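Local coordinates for protein aminotransferase (Paracoccus denitrificans, PDB 4GRX) that probably transfers amino groups from omega-amino donors to keto acceptors as a pyridoxal-phosphate-dependent class III aminotransferase, at residues A64-W69 against C436-L441; M71-D76 against L299-F304; E235-A240 against V270-G275. All coordinates share one frame; numbering follows the deposited sequence.

Interaction 1 of 3, residues A64-W69 against C436-L441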
loop_
_atom_site.group_PDB
_atom_site.type_symbol
_atom_site.label_atom_id
_atom_site.label_comp_id
_atom_site.label_asym_id
_atom_site.label_seq_id
_atom_site.Cartn_x
_atom_site.Cartn_y
_atom_site.Cartn_z
ATOM N N ALA A 64 20.858 -10.229 -10.486
ATOM C CA ALA A 64 20.620 -11.544 -9.889
ATOM C C ALA A 64 19.695 -11.458 -8.680
ATOM O O ALA A 64 19.590 -12.404 -7.908
ATOM C CB ALA A 64 21.936 -12.197 -9.497
ATOM N N ASN A 65 19.016 -10.329 -8.523
ATOM C CA ASN A 65 18.086 -10.129 -7.415
ATOM C C ASN A 65 16.670 -9.959 -7.944
ATOM O O ASN A 65 15.767 -9.562 -7.211
ATOM C CB ASN A 65 18.502 -8.892 -6.615
ATOM C CG ASN A 65 18.106 -8.978 -5.164
ATOM O OD1 ASN A 65 17.213 -8.258 -4.702
ATOM N ND2 ASN A 65 18.764 -9.859 -4.429
ATOM N N SER A 66 16.495 -10.258 -9.229
ATOM C CA SER A 66 15.213 -10.141 -9.914
ATOM C C SER A 66 14.643 -8.767 -9.717
ATOM O O SER A 66 13.437 -8.623 -9.550
ATOM C CB SER A 66 14.206 -11.162 -9.382
ATOM O OG SER A 66 14.398 -12.432 -9.956
ATOM N N GLY A 67 15.511 -7.762 -9.747
ATOM C CA GLY A 67 15.189 -6.451 -9.208
ATOM C C GLY A 67 14.967 -6.643 -7.721
ATOM O O GLY A 67 15.900 -6.572 -6.922
ATOM N N LEU A 68 13.730 -6.952 -7.353
ATOM C CA LEU A 68 13.392 -7.140 -5.958
ATOM C C LEU A 68 12.573 -8.400 -5.730
ATOM O O LEU A 68 11.451 -8.326 -5.259
ATOM C CB LEU A 68 12.646 -5.915 -5.479
ATOM C CG LEU A 68 12.761 -5.532 -4.015
ATOM C CD1 LEU A 68 14.133 -5.847 -3.444
ATOM C CD2 LEU A 68 12.418 -4.057 -3.900
ATOM N N TRP A 69 13.161 -9.556 -6.051
ATOM C CA TRP A 69 12.491 -10.881 -6.031
ATOM C C TRP A 69 11.423 -11.064 -7.077
ATOM O O TRP A 69 11.096 -12.190 -7.428
ATOM C CB TRP A 69 11.870 -11.223 -4.668
ATOM C CG TRP A 69 12.743 -10.992 -3.467
ATOM C CD1 TRP A 69 12.926 -9.802 -2.769
ATOM C CD2 TRP A 69 13.555 -11.985 -2.746
ATOM N NE1 TRP A 69 13.777 -9.984 -1.705
ATOM C CE2 TRP A 69 14.195 -11.264 -1.637
ATOM C CE3 TRP A 69 13.809 -13.336 -2.903
ATOM C CZ2 TRP A 69 15.049 -11.895 -0.742
ATOM C CZ3 TRP A 69 14.675 -13.961 -1.996
ATOM C CH2 TRP A 69 15.277 -13.258 -0.943
ATOM N N CYS A 436 18.762 -14.424 -6.095
ATOM C CA CYS A 436 17.381 -14.743 -6.464
ATOM C C CYS A 436 17.053 -14.226 -7.864
ATOM O O CYS A 436 16.186 -13.350 -8.027
ATOM C CB CYS A 436 16.382 -14.219 -5.412
ATOM S SG CYS A 436 16.397 -12.429 -5.120
ATOM N N PRO A 437 17.738 -14.784 -8.886
ATOM C CA PRO A 437 17.644 -14.299 -10.268
ATOM C C PRO A 437 16.264 -14.553 -10.900
ATOM O O PRO A 437 15.503 -15.375 -10.390
ATOM C CB PRO A 437 18.721 -15.117 -11.010
ATOM C CG PRO A 437 19.194 -16.175 -10.063
ATOM C CD PRO A 437 18.394 -16.103 -8.807
ATOM N N PRO A 438 15.937 -13.862 -12.014
ATOM C CA PRO A 438 14.674 -14.214 -12.683
ATOM C C PRO A 438 14.626 -15.690 -13.108
ATOM O O PRO A 438 15.660 -16.346 -13.304
ATOM C CB PRO A 438 14.669 -13.321 -13.926
ATOM C CG PRO A 438 15.644 -12.236 -13.645
ATOM C CD PRO A 438 16.690 -12.844 -12.768
ATOM N N PHE A 439 13.409 -16.198 -13.250
ATOM C CA PHE A 439 13.193 -17.560 -13.724
ATOM C C PHE A 439 13.674 -17.773 -15.170
ATOM O O PHE A 439 14.100 -18.866 -15.523
ATOM C CB PHE A 439 11.716 -17.946 -13.577
ATOM C CG PHE A 439 11.180 -17.878 -12.155
ATOM C CD1 PHE A 439 9.806 -17.942 -11.923
ATOM C CD2 PHE A 439 12.034 -17.749 -11.049
ATOM C CE1 PHE A 439 9.301 -17.893 -10.628
ATOM C CE2 PHE A 439 11.530 -17.694 -9.753
ATOM C CZ PHE A 439 10.162 -17.767 -9.541
ATOM N N ILE A 440 13.628 -16.734 -15.997
ATOM C CA ILE A 440 14.066 -16.817 -17.407
ATOM C C ILE A 440 15.582 -17.025 -17.607
ATOM O O ILE A 440 16.091 -16.950 -18.739
ATOM C CB ILE A 440 13.620 -15.579 -18.224
ATOM C CG1 ILE A 440 14.271 -14.301 -17.672
ATOM C CG2 ILE A 440 12.102 -15.451 -18.213
ATOM C CD1 ILE A 440 14.506 -13.242 -18.727
ATOM N N LEU A 441 16.287 -17.299 -16.512
ATOM C CA LEU A 441 17.745 -17.379 -16.492
ATOM C C LEU A 441 18.286 -18.625 -17.196
ATOM O O LEU A 441 17.875 -19.750 -16.872
ATOM C CB LEU A 441 18.260 -17.351 -15.050
ATOM C CG LEU A 441 19.760 -17.094 -14.906
ATOM C CD1 LEU A 441 20.043 -15.593 -14.930
ATOM C CD2 LEU A 441 20.284 -17.729 -13.628
#
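Cys-436 lays its thiol on the indole of Trp-69, a cysteine sulfur-aromatic contact between two loops of the class III aminotransferase fold, one following strand 60-63 and the other strand 432-435. The cysteine side chain meets the ring from its first carbon on. CB lies by the benzene rim, 3.7 Å from Trp-69 CE3, with CZ3 of the same ring close by. SG, set between the backbone N and the carbonyl carbon (chi1 60°), then rides over the face, 3.5 Å from Trp-69 CE3 and offset toward the rim. Ile-271 covers the opposite face of the indole, its CD1 lying 3.5 Å from Trp-69 CD2, so that the ring is held flat between a sulfur and a methyl group. The Trp-69 side chain is about 5 Å from the bound delta-amino valeric acid, which places the stack close to the ligand pocket.

One backbone bond and one from a side-chain hydroxyl fasten the two loops next to this stack. Cys-436 N donates to Ala-64 O over 2.8 Å, while the CB of Pro-437 packs by Ala-64 CA. The carbonyl of Cys-436 is taken up by Ser-66, whose OG donates to Cys-436 O at 2.8 Å, tilted 16° from the carbonyl plane. Arg-276 bonds to the same Ser-66 hydroxyl and also to the carbonyls of Pro-437 and Trp-69, placing a positive charge where several buried oxygens converge. Pro-438 has no N-H to offer the serine, and its ring carbons lie against the serine oxygen instead: CD is 3.7 Å from Ser-66 OG, with CG a little farther from the same oxygen.

Interaction 2 of 3, residues M71-D76 against L299-F304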
loop_
_atom_site.group_PDB
_atom_site.type_symbol
_atom_site.label_atom_id
_atom_site.label_comp_id
_atom_site.label_asym_id
_atom_site.label_seq_id
_atom_site.Cartn_x
_atom_site.Cartn_y
_atom_site.Cartn_z
ATOM N N MET A 71 10.815 -9.600 -10.443
ATOM C CA MET A 71 10.901 -9.575 -11.923
ATOM C C MET A 71 11.276 -10.941 -12.534
ATOM O O MET A 71 12.185 -11.046 -13.358
ATOM C CB MET A 71 11.872 -8.493 -12.409
ATOM C CG MET A 71 11.703 -7.159 -11.726
ATOM S SD MET A 71 10.589 -6.093 -12.631
ATOM C CE MET A 71 10.030 -5.132 -11.213
ATOM N N VAL A 72 10.553 -11.975 -12.139
ATOM C CA VAL A 72 10.873 -13.346 -12.536
ATOM C C VAL A 72 10.872 -13.581 -14.049
ATOM O O VAL A 72 11.515 -14.509 -14.535
ATOM C CB VAL A 72 9.936 -14.348 -11.841
ATOM C CG1 VAL A 72 10.022 -14.160 -10.328
ATOM C CG2 VAL A 72 8.508 -14.164 -12.340
ATOM N N ALA A 73 10.159 -12.734 -14.783
ATOM C CA ALA A 73 10.120 -12.857 -16.226
ATOM C C ALA A 73 11.076 -11.880 -16.923
ATOM O O ALA A 73 10.947 -11.604 -18.113
ATOM C CB ALA A 73 8.697 -12.682 -16.726
ATOM N N GLY A 74 12.040 -11.365 -16.169
ATOM C CA GLY A 74 12.988 -10.401 -16.704
ATOM C C GLY A 74 12.435 -8.995 -16.867
ATOM O O GLY A 74 11.357 -8.666 -16.374
ATOM N N PHE A 75 13.187 -8.163 -17.575
ATOM C CA PHE A 75 12.891 -6.743 -17.653
ATOM C C PHE A 75 12.324 -6.298 -18.993
ATOM O O PHE A 75 12.139 -5.103 -19.218
ATOM C CB PHE A 75 14.147 -5.947 -17.304
ATOM C CG PHE A 75 14.674 -6.238 -15.933
ATOM C CD1 PHE A 75 14.066 -5.689 -14.817
ATOM C CD2 PHE A 75 15.769 -7.075 -15.762
ATOM C CE1 PHE A 75 14.542 -5.963 -13.545
ATOM C CE2 PHE A 75 16.259 -7.351 -14.492
ATOM C CZ PHE A 75 15.648 -6.791 -13.383
ATOM N N ASP A 76 12.048 -7.244 -19.886
ATOM C CA ASP A 76 11.418 -6.881 -21.153
ATOM C C ASP A 76 10.573 -7.985 -21.784
ATOM O O ASP A 76 10.469 -8.053 -23.004
ATOM C CB ASP A 76 12.459 -6.307 -22.148
ATOM C CG ASP A 76 13.339 -7.380 -22.794
ATOM O OD1 ASP A 76 13.658 -8.401 -22.145
ATOM O OD2 ASP A 76 13.729 -7.191 -23.971
ATOM N N LEU A 299 3.325 -12.119 -8.345
ATOM C CA LEU A 299 1.931 -12.163 -8.742
ATOM C C LEU A 299 1.719 -11.413 -10.068
ATOM O O LEU A 299 0.948 -11.857 -10.926
ATOM C CB LEU A 299 1.058 -11.603 -7.606
ATOM C CG LEU A 299 -0.427 -11.343 -7.862
ATOM C CD1 LEU A 299 -1.143 -12.586 -8.380
ATOM C CD2 LEU A 299 -1.088 -10.804 -6.600
ATOM N N THR A 300 2.425 -10.295 -10.225
ATOM C CA THR A 300 2.400 -9.501 -11.459
ATOM C C THR A 300 3.769 -9.442 -12.140
ATOM O O THR A 300 3.990 -8.605 -13.017
ATOM C CB THR A 300 1.974 -8.036 -11.191
ATOM O OG1 THR A 300 2.895 -7.413 -10.274
ATOM C CG2 THR A 300 0.569 -7.979 -10.630
ATOM N N ALA A 301 4.691 -10.306 -11.725
ATOM C CA ALA A 301 6.072 -10.254 -12.207
ATOM C C ALA A 301 6.653 -8.832 -12.135
ATOM O O ALA A 301 7.388 -8.399 -13.026
ATOM C CB ALA A 301 6.175 -10.833 -13.623
ATOM N N GLY A 302 6.305 -8.110 -11.069
ATOM C CA GLY A 302 6.729 -6.716 -10.888
ATOM C C GLY A 302 6.279 -5.707 -11.933
ATOM O O GLY A 302 6.835 -4.624 -12.009
ATOM N N PHE A 303 5.274 -6.049 -12.738
ATOM C CA PHE A 303 4.765 -5.140 -13.781
ATOM C C PHE A 303 3.727 -4.130 -13.252
ATOM O O PHE A 303 3.381 -3.152 -13.946
ATOM C CB PHE A 303 4.164 -5.931 -14.965
ATOM C CG PHE A 303 5.149 -6.279 -16.072
ATOM C CD1 PHE A 303 6.345 -6.937 -15.805
ATOM C CD2 PHE A 303 4.835 -5.998 -17.407
ATOM C CE1 PHE A 303 7.217 -7.273 -16.838
ATOM C CE2 PHE A 303 5.699 -6.339 -18.442
ATOM C CZ PHE A 303 6.889 -6.978 -18.159
ATOM N N PHE A 304 3.241 -4.362 -12.032
ATOM C CA PHE A 304 2.146 -3.578 -11.459
ATOM C C PHE A 304 1.985 -3.898 -9.970
ATOM O O PHE A 304 2.063 -5.072 -9.586
ATOM C CB PHE A 304 0.845 -3.925 -12.198
ATOM C CG PHE A 304 -0.284 -2.966 -11.950
ATOM C CD1 PHE A 304 -0.520 -1.924 -12.823
ATOM C CD2 PHE A 304 -1.125 -3.118 -10.845
ATOM C CE1 PHE A 304 -1.569 -1.049 -12.607
ATOM C CE2 PHE A 304 -2.176 -2.246 -10.632
ATOM C CZ PHE A 304 -2.402 -1.214 -11.516
#
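Met-71 folds its thioether over the backbone of Ala-301 and Gly-302. The chain bends at chi2 (-92°), which turns SD and CE back across the turn. The methyl carbon CE lies 3.3 Å from Gly-302 O and 3.7 Å from Gly-302 CA, on the side of the glycine where a side chain would project; SD sits farther off, 4.0 Å from Ala-301 O. An alanine in place of Met-71 would probably open a gap over Gly-302 and leave this face of the turn without its cover.

Beside the methionine the contact is light and apolar. The CB of Ala-301 meets Val-72 CG2 at 4.3 Å and the Ala-73 methyl at a similar distance, while Gly-74 O faces the edge of the Phe-303 ring. Leu-80 of helix 78-90 packs on Ala-73, Ala-301 and Phe-303. From the second subunit, His-338 bonds to Gly-302 O and Tyr-88 to Phe-303 O. Two tight turns thus abut, type I at 71-74 and type I' at 300-303, the latter shortly after the cofactor-bearing Lys-297, at the dimer interface characteristic of fold type I aminotransferases.

Interaction 3 of 3, residues E235-A240 against V270-G275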
loop_
_atom_site.group_PDB
_atom_site.type_symbol
_atom_site.label_atom_id
_atom_site.label_comp_id
_atom_site.label_asym_id
_atom_site.label_seq_id
_atom_site.Cartn_x
_atom_site.Cartn_y
_atom_site.Cartn_z
ATOM N N GLU A 235 6.594 -17.123 6.608
ATOM C CA GLU A 235 7.084 -17.398 5.270
ATOM C C GLU A 235 7.523 -18.863 5.249
ATOM O O GLU A 235 8.199 -19.316 6.196
ATOM C CB GLU A 235 8.313 -16.554 4.969
ATOM C CG GLU A 235 8.074 -15.061 4.931
ATOM C CD GLU A 235 9.341 -14.288 5.214
ATOM O OE1 GLU A 235 9.522 -13.909 6.390
ATOM O OE2 GLU A 235 10.159 -14.083 4.281
ATOM N N PRO A 236 7.152 -19.622 4.192
ATOM C CA PRO A 236 7.641 -21.012 4.159
ATOM C C PRO A 236 9.177 -21.067 4.187
ATOM O O PRO A 236 9.758 -21.814 4.990
ATOM C CB PRO A 236 7.061 -21.570 2.850
ATOM C CG PRO A 236 5.857 -20.722 2.591
ATOM C CD PRO A 236 6.198 -19.343 3.106
ATOM N N VAL A 237 9.806 -20.267 3.326
ATOM C CA VAL A 237 11.242 -20.041 3.341
ATOM C C VAL A 237 11.397 -18.546 3.585
ATOM O O VAL A 237 10.754 -17.750 2.895
ATOM C CB VAL A 237 11.888 -20.351 1.978
ATOM C CG1 VAL A 237 13.398 -20.170 2.047
ATOM C CG2 VAL A 237 11.559 -21.750 1.516
ATOM N N MET A 238 12.227 -18.163 4.556
ATOM C CA MET A 238 12.416 -16.747 4.882
ATOM C C MET A 238 13.210 -16.009 3.796
ATOM O O MET A 238 14.325 -16.389 3.463
ATOM C CB MET A 238 13.073 -16.599 6.253
ATOM C CG MET A 238 12.186 -17.023 7.413
ATOM S SD MET A 238 12.985 -16.691 8.994
ATOM C CE MET A 238 11.610 -16.807 10.129
ATOM N N GLY A 239 12.618 -14.961 3.233
ATOM C CA GLY A 239 13.212 -14.245 2.106
ATOM C C GLY A 239 14.193 -13.167 2.526
ATOM O O GLY A 239 15.414 -13.397 2.549
ATOM N N ALA A 240 13.661 -11.987 2.852
ATOM C CA ALA A 240 14.472 -10.812 3.178
ATOM C C ALA A 240 15.257 -10.974 4.474
ATOM O O ALA A 240 16.214 -10.242 4.717
ATOM C CB ALA A 240 13.620 -9.562 3.225
ATOM N N VAL A 270 4.495 -14.201 -0.253
ATOM C CA VAL A 270 4.837 -13.040 -1.071
ATOM C C VAL A 270 6.075 -13.278 -1.961
ATOM O O VAL A 270 6.175 -12.704 -3.049
ATOM C CB VAL A 270 4.962 -11.747 -0.228
ATOM C CG1 VAL A 270 5.782 -10.693 -0.948
ATOM C CG2 VAL A 270 3.585 -11.188 0.082
ATOM N N ILE A 271 6.995 -14.132 -1.505
ATOM C CA ILE A 271 8.185 -14.499 -2.284
ATOM C C ILE A 271 8.102 -15.937 -2.799
ATOM O O ILE A 271 8.658 -16.266 -3.865
ATOM C CB ILE A 271 9.482 -14.318 -1.473
ATOM C CG1 ILE A 271 9.826 -12.830 -1.389
ATOM C CG2 ILE A 271 10.626 -15.100 -2.104
ATOM C CD1 ILE A 271 10.986 -12.545 -0.483
ATOM N N CYS A 272 7.400 -16.781 -2.047
ATOM C CA CYS A 272 7.390 -18.203 -2.333
ATOM C C CYS A 272 6.280 -18.559 -3.307
ATOM O O CYS A 272 6.297 -19.640 -3.917
ATOM C CB CYS A 272 7.301 -19.012 -1.031
ATOM S SG CYS A 272 8.790 -18.888 0.003
ATOM N N GLY A 273 5.343 -17.625 -3.472
ATOM C CA GLY A 273 4.218 -17.802 -4.391
ATOM C C GLY A 273 4.655 -17.887 -5.845
ATOM O O GLY A 273 5.454 -17.076 -6.310
ATOM N N PHE A 274 4.116 -18.869 -6.567
ATOM C CA PHE A 274 4.423 -19.081 -7.987
ATOM C C PHE A 274 5.894 -19.290 -8.295
ATOM O O PHE A 274 6.464 -18.511 -9.068
ATOM C CB PHE A 274 3.916 -17.914 -8.831
ATOM C CG PHE A 274 2.497 -17.574 -8.575
ATOM C CD1 PHE A 274 2.172 -16.469 -7.818
ATOM C CD2 PHE A 274 1.475 -18.380 -9.076
ATOM C CE1 PHE A 274 0.842 -16.159 -7.567
ATOM C CE2 PHE A 274 0.144 -18.077 -8.830
ATOM C CZ PHE A 274 -0.169 -16.965 -8.066
ATOM N N GLY A 275 6.511 -20.307 -7.679
ATOM C CA GLY A 275 7.680 -20.962 -8.277
ATOM C C GLY A 275 9.074 -20.971 -7.680
ATOM O O GLY A 275 9.792 -21.966 -7.803
#
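The backbone N of Gly-239, whose CA rests against Ile-271, donates to Glu-235 OE2 at 2.8 Å in an almost straight bond (179°), meeting the oxygen from above the carboxylate plane. The other carboxylate oxygen, OE1, accepts from the backbone N of Tyr-162, a residue of the ligand pocket. The buried acid is therefore gripped at both oxygens by peptide N-H groups, which is likely to limit its rotation.

Across the contact the meeting is apolar. Cys-272 points its thiol into the bend at Pro-236 and Val-237, with SG anti to its own carbonyl carbon (chi1 -68°). There SG lies 4.1 Å from Pro-236 CD, 4.0 Å from Val-237 CB and 3.7 Å from Val-237 O, a packing arrangement that sets one sulfur against ring carbon, side-chain branch and peptide. Ile-271 reaches over with an extended chain (chi2 173°), putting its tip, CD1, 3.8 Å from Gly-239 CA and near Ala-240 N. Because residue 239 is a glycine, the methyl group comes directly against the backbone. Met-390 of strand 390-395 packs on both Val-237 and Ile-271, joining the two sides from a third direction.

The side chain of Ala-240 is about 4 Å from the bound delta-amino valeric acid. The two loops leave the C-terminal ends of the neighbouring parallel strands 229-234 and 265-268, which a beta-alpha-beta crossover through helix 250-260 connects; this end of the central seven-stranded sheet carries the active site in fold type I aminotransferases.

Overall arrangement
All three contacts are buried and join loops, but their chemistry differs. Interaction 1 relies on directed backbone and hydroxyl bonds beside a sulfur-aromatic stack, whereas interactions 2 and 3 meet across their segments by packing. Interaction 3 lies nearest the middle of the chain, its centre about 5 Å from the centre of the chain, and is untouched by the second subunit, which reaches both others. Interactions 1 and 2 share the loop between strand 60-63 and helix 78-90: a probable hydrogen bond links Ser-66 O to Met-71 N. Trp-69 carries interaction 1 on to interaction 3 by touching Gly-239, while Phe-439 bridges Val-72 and the Phe-274 carbonyl.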